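Local coordinates for protein 6-phosphogluconate dehydrogenase, NAD-binding (Geobacter metallireducens, PDB 3PEF) that probably reduces succinic semialdehyde to gamma-hydroxybutyrate with an NADP(H) cofactor, as a member of the beta-hydroxyacid dehydrogenase family, at residues 115-123 with 160-171. The protein carries 2 engineered substitutions. Residues are numbered along the deposited sequence; the frame is centred on the assembly and turned at random.
With NAP (NADP nicotinamide-adenine-dinucleotide phosphate), chain I; EDO (1,2-ethanediol), chain N; GOL (glycerol), chain J.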
ATOM      1  N   ARG A 115      -9.290 -39.194 -15.377  1.00 27.97           N
ATOM      2  CA  ARG A 115      -8.009 -38.501 -15.517  1.00 29.95           C
ATOM      3  C   ARG A 115      -8.220 -36.991 -15.444  1.00 32.21           C
ATOM      4  O   ARG A 115      -9.284 -36.492 -15.815  1.00 29.03           O
ATOM      5  CB  ARG A 115      -7.315 -38.916 -16.819  1.00 28.60           C
ATOM      6  CG  ARG A 115      -6.844 -40.398 -16.809  1.00 39.54           C
ATOM      7  CD  ARG A 115      -6.332 -40.858 -18.173  1.00 41.63           C
ATOM      8  NE  ARG A 115      -7.324 -40.593 -19.213  1.00 52.65           N
ATOM      9  CZ  ARG A 115      -7.029 -40.287 -20.473  1.00 56.46           C
ATOM     10  NH1 ARG A 115      -5.764 -40.214 -20.859  1.00 55.14           N
ATOM     11  NH2 ARG A 115      -8.002 -40.051 -21.346  1.00 58.78           N
ATOM     12  N   PHE A 116      -7.218 -36.260 -14.954  1.00 29.80           N
ATOM     13  CA  PHE A 116      -7.391 -34.823 -14.756  1.00 30.24           C
ATOM     14  C   PHE A 116      -6.236 -33.955 -15.248  1.00 33.96           C
ATOM     15  O   PHE A 116      -5.072 -34.315 -15.089  1.00 33.83           O
ATOM     16  CB  PHE A 116      -7.653 -34.514 -13.288  1.00 24.20           C
ATOM     17  CG  PHE A 116      -7.830 -33.058 -13.012  1.00 25.63           C
ATOM     18  CD1 PHE A 116      -9.042 -32.440 -13.254  1.00 23.24           C
ATOM     19  CD2 PHE A 116      -6.775 -32.294 -12.537  1.00 28.82           C
ATOM     20  CE1 PHE A 116      -9.200 -31.090 -13.009  1.00 25.34           C
ATOM     21  CE2 PHE A 116      -6.932 -30.955 -12.281  1.00 27.76           C
ATOM     22  CZ  PHE A 116      -8.148 -30.350 -12.515  1.00 27.43           C
ATOM     23  N   LEU A 117      -6.588 -32.800 -15.820  1.00 31.69           N
ATOM     24  CA  LEU A 117      -5.640 -31.832 -16.379  1.00 26.60           C
ATOM     25  C   LEU A 117      -6.197 -30.467 -16.009  1.00 28.69           C
ATOM     26  O   LEU A 117      -7.377 -30.212 -16.219  1.00 31.53           O
ATOM     27  CB  LEU A 117      -5.651 -31.935 -17.911  1.00 24.29           C
ATOM     28  CG  LEU A 117      -4.477 -31.833 -18.914  1.00 32.35           C
ATOM     29  CD1 LEU A 117      -4.862 -31.005 -20.142  1.00 27.09           C
ATOM     30  CD2 LEU A 117      -3.117 -31.391 -18.354  1.00 23.46           C
ATOM     31  N   GLU A 118      -5.385 -29.582 -15.454  1.00 24.55           N
ATOM     32  CA  GLU A 118      -5.833 -28.193 -15.345  1.00 29.24           C
ATOM     33  C   GLU A 118      -5.301 -27.481 -16.559  1.00 29.60           C
ATOM     34  O   GLU A 118      -4.201 -27.780 -16.998  1.00 30.41           O
ATOM     35  CB  GLU A 118      -5.308 -27.514 -14.086  1.00 24.98           C
ATOM     36  CG  GLU A 118      -3.802 -27.330 -14.061  1.00 28.00           C
ATOM     37  CD  GLU A 118      -3.340 -26.577 -12.825  1.00 32.09           C
ATOM     38  OE1 GLU A 118      -2.120 -26.510 -12.583  1.00 33.02           O
ATOM     39  OE2 GLU A 118      -4.196 -26.046 -12.088  1.00 38.67           O
ATOM     40  N   ALA A 119      -6.069 -26.555 -17.121  1.00 20.45           N
ATOM     41  CA  ALA A 119      -5.539 -25.751 -18.220  1.00 20.59           C
ATOM     42  C   ALA A 119      -6.148 -24.361 -18.273  1.00 21.78           C
ATOM     43  O   ALA A 119      -6.916 -24.054 -19.182  1.00 24.63           O
ATOM     44  CB  ALA A 119      -5.705 -26.492 -19.564  1.00 23.45           C
ATOM     45  N   PRO A 120      -5.800 -23.503 -17.292  1.00 23.22           N
ATOM     46  CA  PRO A 120      -6.283 -22.118 -17.331  1.00 22.10           C
ATOM     47  C   PRO A 120      -5.665 -21.410 -18.529  1.00 23.33           C
ATOM     48  O   PRO A 120      -4.668 -21.898 -19.079  1.00 21.15           O
ATOM     49  CB  PRO A 120      -5.741 -21.524 -16.029  1.00 22.03           C
ATOM     50  CG  PRO A 120      -4.461 -22.298 -15.790  1.00 23.52           C
ATOM     51  CD  PRO A 120      -4.799 -23.712 -16.233  1.00 20.39           C
ATOM     52  N   VAL A 121      -6.239 -20.281 -18.930  1.00 22.00           N
ATOM     53  CA  VAL A 121      -5.819 -19.630 -20.163  1.00 21.83           C
ATOM     54  C   VAL A 121      -5.452 -18.170 -19.965  1.00 24.60           C
ATOM     55  O   VAL A 121      -5.901 -17.515 -19.018  1.00 22.26           O
ATOM     56  CB  VAL A 121      -6.911 -19.717 -21.280  1.00 18.21           C
ATOM     57  CG1 VAL A 121      -7.396 -21.123 -21.435  1.00 17.60           C
ATOM     58  CG2 VAL A 121      -8.090 -18.790 -20.977  1.00 21.08           C
ATOM     59  N   SER A 122      -4.628 -17.668 -20.877  1.00 19.31           N
ATOM     60  CA  SER A 122      -4.332 -16.244 -20.944  1.00 26.31           C
ATOM     61  C   SER A 122      -4.948 -15.699 -22.247  1.00 30.34           C
ATOM     62  O   SER A 122      -4.862 -16.344 -23.294  1.00 30.03           O
ATOM     63  CB  SER A 122      -2.809 -16.024 -20.875  1.00 27.58           C
ATOM     64  OG  SER A 122      -2.482 -14.651 -20.966  1.00 34.10           O
ATOM     65  N   GLY A 123      -5.601 -14.541 -22.179  1.00 28.60           N
ATOM     66  CA  GLY A 123      -6.314 -13.984 -23.323  1.00 24.22           C
ATOM     67  C   GLY A 123      -7.786 -13.850 -22.981  1.00 25.46           C
ATOM     68  O   GLY A 123      -8.331 -14.705 -22.290  1.00 26.87           O
ATOM     69  N   HIS A 160       2.730 -27.239 -21.711  1.00 26.74           N
ATOM     70  CA  HIS A 160       2.525 -28.122 -20.568  1.00 29.26           C
ATOM     71  C   HIS A 160       3.581 -27.809 -19.514  1.00 30.81           C
ATOM     72  O   HIS A 160       4.765 -27.808 -19.815  1.00 36.66           O
ATOM     73  CB  HIS A 160       2.601 -29.587 -21.017  1.00 29.34           C
ATOM     74  CG  HIS A 160       2.244 -30.570 -19.948  1.00 29.83           C
ATOM     75  ND1 HIS A 160       3.140 -30.983 -18.987  1.00 26.34           N
ATOM     76  CD2 HIS A 160       1.091 -31.234 -19.698  1.00 36.14           C
ATOM     77  CE1 HIS A 160       2.553 -31.859 -18.189  1.00 30.81           C
ATOM     78  NE2 HIS A 160       1.307 -32.021 -18.594  1.00 31.00           N
ATOM     79  N   LEU A 161       3.154 -27.546 -18.282  1.00 29.28           N
ATOM     80  CA  LEU A 161       4.038 -26.958 -17.274  1.00 30.15           C
ATOM     81  C   LEU A 161       4.415 -27.888 -16.134  1.00 32.96           C
ATOM     82  O   LEU A 161       5.042 -27.458 -15.167  1.00 33.00           O
ATOM     83  CB  LEU A 161       3.395 -25.699 -16.690  1.00 24.39           C
ATOM     84  CG  LEU A 161       3.201 -24.573 -17.711  1.00 27.15           C
ATOM     85  CD1 LEU A 161       2.211 -23.526 -17.196  1.00 25.58           C
ATOM     86  CD2 LEU A 161       4.549 -23.935 -18.029  1.00 31.12           C
ATOM     87  N   GLY A 162       4.014 -29.153 -16.229  1.00 31.65           N
ATOM     88  CA  GLY A 162       4.378 -30.134 -15.223  1.00 29.46           C
ATOM     89  C   GLY A 162       3.170 -30.670 -14.488  1.00 26.70           C
ATOM     90  O   GLY A 162       2.109 -30.844 -15.079  1.00 24.52           O
ATOM     91  N   ASP A 163       3.328 -30.919 -13.195  1.00 31.45           N
ATOM     92  CA  ASP A 163       2.250 -31.482 -12.374  1.00 35.58           C
ATOM     93  C   ASP A 163       1.139 -30.467 -12.075  1.00 30.27           C
ATOM     94  O   ASP A 163       1.351 -29.254 -12.148  1.00 28.89           O
ATOM     95  CB  ASP A 163       2.821 -32.002 -11.057  1.00 41.64           C
ATOM     96  CG  ASP A 163       3.856 -33.087 -11.259  1.00 55.69           C
ATOM     97  OD1 ASP A 163       3.725 -33.854 -12.239  1.00 60.53           O
ATOM     98  OD2 ASP A 163       4.795 -33.177 -10.433  1.00 59.16           O
ATOM     99  N   VAL A 164      -0.032 -30.971 -11.707  1.00 29.18           N
ATOM    100  CA  VAL A 164      -1.170 -30.114 -11.385  1.00 30.18           C
ATOM    101  C   VAL A 164      -0.748 -29.086 -10.358  1.00 33.83           C
ATOM    102  O   VAL A 164      -0.092 -29.418  -9.365  1.00 29.10           O
ATOM    103  CB  VAL A 164      -2.360 -30.921 -10.831  1.00 30.96           C
ATOM    104  CG1 VAL A 164      -3.570 -29.994 -10.579  1.00 21.93           C
ATOM    105  CG2 VAL A 164      -2.729 -32.044 -11.798  1.00 28.75           C
ATOM    106  N   GLY A 165      -1.112 -27.831 -10.600  1.00 28.36           N
ATOM    107  CA  GLY A 165      -0.741 -26.769  -9.689  1.00 26.46           C
ATOM    108  C   GLY A 165       0.168 -25.762 -10.353  1.00 29.27           C
ATOM    109  O   GLY A 165       0.070 -24.566 -10.073  1.00 26.83           O
ATOM    110  N   LYS A 166       1.037 -26.247 -11.242  1.00 22.55           N
ATOM    111  CA  LYS A 166       1.977 -25.395 -11.971  1.00 26.29           C
ATOM    112  C   LYS A 166       1.238 -24.470 -12.939  1.00 27.95           C
ATOM    113  O   LYS A 166       1.599 -23.308 -13.098  1.00 23.95           O
ATOM    114  CB  LYS A 166       3.008 -26.241 -12.735  1.00 28.20           C
ATOM    115  CG  LYS A 166       4.085 -26.881 -11.854  1.00 37.15           C
ATOM    116  CD  LYS A 166       5.201 -25.893 -11.545  1.00 44.31           C
ATOM    117  CE  LYS A 166       6.096 -26.347 -10.386  1.00 49.67           C
ATOM    118  NZ  LYS A 166       5.671 -25.740  -9.077  1.00 48.66           N
ATOM    119  N   GLY A 167       0.202 -24.994 -13.584  1.00 23.48           N
ATOM    120  CA  GLY A 167      -0.628 -24.180 -14.449  1.00 16.16           C
ATOM    121  C   GLY A 167      -1.350 -23.074 -13.691  1.00 21.43           C
ATOM    122  O   GLY A 167      -1.362 -21.910 -14.125  1.00 22.89           O
ATOM    123  N   ALA A 168      -1.976 -23.439 -12.574  1.00 20.59           N
ATOM    124  CA  ALA A 168      -2.671 -22.471 -11.724  1.00 20.23           C
ATOM    125  C   ALA A 168      -1.717 -21.391 -11.249  1.00 20.16           C
ATOM    126  O   ALA A 168      -2.047 -20.210 -11.287  1.00 18.68           O
ATOM    127  CB  ALA A 168      -3.338 -23.160 -10.520  1.00 24.05           C
ATOM    128  N   GLU A 169      -0.531 -21.804 -10.804  1.00 19.56           N
ATOM    129  CA  GLU A 169       0.476 -20.862 -10.327  1.00 19.39           C
ATOM    130  C   GLU A 169       0.920 -19.903 -11.424  1.00 22.51           C
ATOM    131  O   GLU A 169       1.058 -18.706 -11.196  1.00 27.69           O
ATOM    132  CB  GLU A 169       1.669 -21.620  -9.724  1.00 18.93           C
ATOM    133  CG  GLU A 169       1.311 -22.236  -8.393  1.00 26.40           C
ATOM    134  CD  GLU A 169       2.300 -23.278  -7.919  1.00 38.16           C
ATOM    135  OE1 GLU A 169       2.996 -23.854  -8.776  1.00 36.83           O
ATOM    136  OE2 GLU A 169       2.362 -23.530  -6.693  1.00 41.27           O
ATOM    137  N   MET A 170       1.123 -20.423 -12.627  1.00 20.57           N
ATOM    138  CA  MET A 170       1.524 -19.572 -13.736  1.00 19.27           C
ATOM    139  C   MET A 170       0.427 -18.560 -14.038  1.00 18.73           C
ATOM    140  O   MET A 170       0.687 -17.370 -14.223  1.00 24.68           O
ATOM    141  CB  MET A 170       1.780 -20.409 -14.982  1.00 23.83           C
ATOM    142  CG  MET A 170       2.080 -19.559 -16.213  1.00 23.53           C
ATOM    143  SD  MET A 170       3.688 -18.747 -16.140  1.00 23.73           S
ATOM    144  CE  MET A 170       4.810 -20.176 -16.181  1.00 20.29           C
ATOM    145  N   LYS A 171      -0.805 -19.049 -14.114  1.00 20.57           N
ATOM    146  CA  LYS A 171      -1.945 -18.187 -14.385  1.00 17.76           C
ATOM    147  C   LYS A 171      -2.036 -17.061 -13.351  1.00 19.36           C
ATOM    148  O   LYS A 171      -2.214 -15.894 -13.705  1.00 21.50           O
ATOM    149  CB  LYS A 171      -3.246 -19.000 -14.409  1.00 13.79           C
ATOM    150  CG  LYS A 171      -4.502 -18.144 -14.546  1.00 20.70           C
ATOM    151  CD  LYS A 171      -4.448 -17.296 -15.818  1.00 20.23           C
ATOM    152  CE  LYS A 171      -5.776 -16.578 -15.996  1.00 23.80           C
ATOM    153  NZ  LYS A 171      -5.742 -15.598 -17.114  1.00 25.91           N
TER
HETATM  154  PA  NAP I 301     -18.355 -15.415 -16.508  1.00 23.95           P
HETATM  155  O1A NAP I 301     -18.844 -14.664 -15.331  1.00 21.04           O
HETATM  156  O2A NAP I 301     -18.871 -14.951 -17.809  1.00 25.15           O
HETATM  157  O5B NAP I 301     -18.682 -16.974 -16.341  1.00 27.28           O
HETATM  158  C5B NAP I 301     -18.610 -17.590 -15.083  1.00 24.43           C
HETATM  159  C4B NAP I 301     -19.133 -19.004 -15.261  1.00 24.13           C
HETATM  160  O4B NAP I 301     -19.040 -19.672 -14.021  1.00 24.13           O
HETATM  161  C3B NAP I 301     -20.609 -19.006 -15.648  1.00 21.32           C
HETATM  162  O3B NAP I 301     -20.777 -20.104 -16.515  1.00 22.29           O
HETATM  163  C2B NAP I 301     -21.296 -19.295 -14.329  1.00 22.45           C
HETATM  164  O2B NAP I 301     -22.552 -19.913 -14.434  1.00 23.98           O
HETATM  165  C1B NAP I 301     -20.286 -20.253 -13.724  1.00 22.25           C
HETATM  166  N9A NAP I 301     -20.500 -20.405 -12.278  1.00 23.96           N
HETATM  167  C8A NAP I 301     -20.264 -19.457 -11.313  1.00 26.45           C
HETATM  168  N7A NAP I 301     -20.602 -19.982 -10.113  1.00 23.30           N
HETATM  169  C5A NAP I 301     -21.058 -21.236 -10.305  1.00 22.16           C
HETATM  170  C6A NAP I 301     -21.508 -22.200  -9.419  1.00 24.96           C
HETATM  171  N6A NAP I 301     -21.554 -21.937  -8.120  1.00 25.41           N
HETATM  172  N1A NAP I 301     -21.920 -23.414  -9.900  1.00 22.28           N
HETATM  173  C2A NAP I 301     -21.869 -23.676 -11.259  1.00 25.97           C
HETATM  174  N3A NAP I 301     -21.408 -22.713 -12.137  1.00 24.57           N
HETATM  175  C4A NAP I 301     -21.003 -21.516 -11.662  1.00 18.16           C
HETATM  176  O3  NAP I 301     -16.768 -15.293 -16.486  1.00 19.69           O
HETATM  177  PN  NAP I 301     -15.679 -15.804 -17.517  1.00 22.33           P
HETATM  178  O1N NAP I 301     -14.826 -14.675 -17.919  1.00 25.70           O
HETATM  179  O2N NAP I 301     -16.287 -16.647 -18.565  1.00 18.17           O
HETATM  180  O5D NAP I 301     -14.906 -16.696 -16.421  1.00 30.53           O
HETATM  181  C5D NAP I 301     -14.641 -18.068 -16.550  1.00 27.42           C
HETATM  182  C4D NAP I 301     -13.227 -18.292 -16.017  1.00 21.69           C
HETATM  183  O4D NAP I 301     -12.248 -17.849 -16.927  1.00 24.93           O
HETATM  184  C3D NAP I 301     -12.957 -17.485 -14.763  1.00 26.71           C
HETATM  185  O3D NAP I 301     -12.173 -18.324 -13.944  1.00 20.80           O
HETATM  186  C2D NAP I 301     -12.166 -16.280 -15.246  1.00 20.29           C
HETATM  187  O2D NAP I 301     -11.334 -15.797 -14.227  1.00 26.17           O
HETATM  188  C1D NAP I 301     -11.351 -16.928 -16.336  1.00 26.15           C
HETATM  189  N1N NAP I 301     -10.815 -16.067 -17.413  1.00 26.12           N
HETATM  190  C2N NAP I 301     -11.535 -15.011 -17.891  1.00 19.93           C
HETATM  191  C3N NAP I 301     -11.041 -14.242 -18.942  1.00 23.61           C
HETATM  192  C7N NAP I 301     -11.859 -13.115 -19.497  1.00 13.18           C
HETATM  193  O7N NAP I 301     -11.176 -12.127 -20.186  1.00 24.16           O
HETATM  194  N7N NAP I 301     -13.190 -13.027 -19.333  1.00 14.13           N
HETATM  195  C4N NAP I 301      -9.804 -14.545 -19.519  1.00 21.05           C
HETATM  196  C5N NAP I 301      -9.092 -15.644 -19.043  1.00 21.42           C
HETATM  197  C6N NAP I 301      -9.612 -16.411 -17.999  1.00 24.11           C
HETATM  198  P2B NAP I 301     -23.903 -19.042 -14.701  1.00 27.15           P
HETATM  199  O1X NAP I 301     -25.052 -19.923 -14.231  1.00 28.82           O
HETATM  200  O2X NAP I 301     -23.821 -17.778 -13.908  1.00 19.80           O
HETATM  201  O3X NAP I 301     -24.013 -18.712 -16.163  1.00 26.87           O
HETATM  202  C1  EDO N 292      -3.754 -35.232 -12.056  1.00 49.67           C
HETATM  203  O1  EDO N 292      -4.184 -36.108 -13.099  1.00 48.25           O
HETATM  204  C2  EDO N 292      -4.489 -35.530 -10.754  1.00 44.37           C
HETATM  205  O2  EDO N 292      -3.868 -34.761  -9.718  1.00 48.40           O
HETATM  206  C1  GOL J 288      -8.158 -12.553 -17.773  1.00 43.99           C
HETATM  207  O1  GOL J 288      -7.595 -13.786 -17.368  1.00 44.87           O
HETATM  208  C2  GOL J 288      -7.750 -12.041 -19.162  1.00 47.49           C
HETATM  209  O2  GOL J 288      -6.565 -12.640 -19.697  1.00 50.20           O
HETATM  210  C3  GOL J 288      -7.591 -10.527 -18.987  1.00 53.25           C
HETATM  211  O3  GOL J 288      -7.720  -9.768 -20.174  1.00 53.46           O
HETATM  212  O   HOH W   1      -3.681 -13.522 -18.781  1.00 39.81           O
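Strand 115-118, with Glu118 facing Gly165 and Ala168, runs nearly parallel to helix 166-171, the two axes 16° apart and 9.3 Å at closest approach. Glu118 reaches across with an extended chain and grips the helix start through one oxygen: OE1 accepts from Gly165 N at 2.6 Å and from Ala168 N at 3.1 Å. The two N-H groups meet OE1 from opposite faces of the carboxylate plane, each well out of it. Ser102 of helix 99-111 bonds OE2, which would limit the turning of the carboxylate, whose negative charge would suit the positive end of the helix dipole. With an alanine here, the buried N-H groups of Gly165 and Ala168 would probably lose their shared acceptor, and Ser102 its partner. Beside the Glu118 carboxylate, Val164 puts CG1 against the edge of the Phe116 ring, 3.9 Å from CE2. The contact joins the Rossmann-type nucleotide-binding domain to the start of helix 166-194, the long helix leading into the C-terminal helical domain. Farther along, the Pro120 ring packs on the aliphatic part of Lys171, CG lying 3.8 Å from Lys171 CB. Lys171, predicted to be an active-site residue, bends at chi2 (58°) and sends NZ to Val121 O, 2.7 Å away in the carbonyl plane. Lys171 NZ is also bonded to Asn175 and a glycerol and lies 3.9 Å from C5N of the NADP nicotinamide.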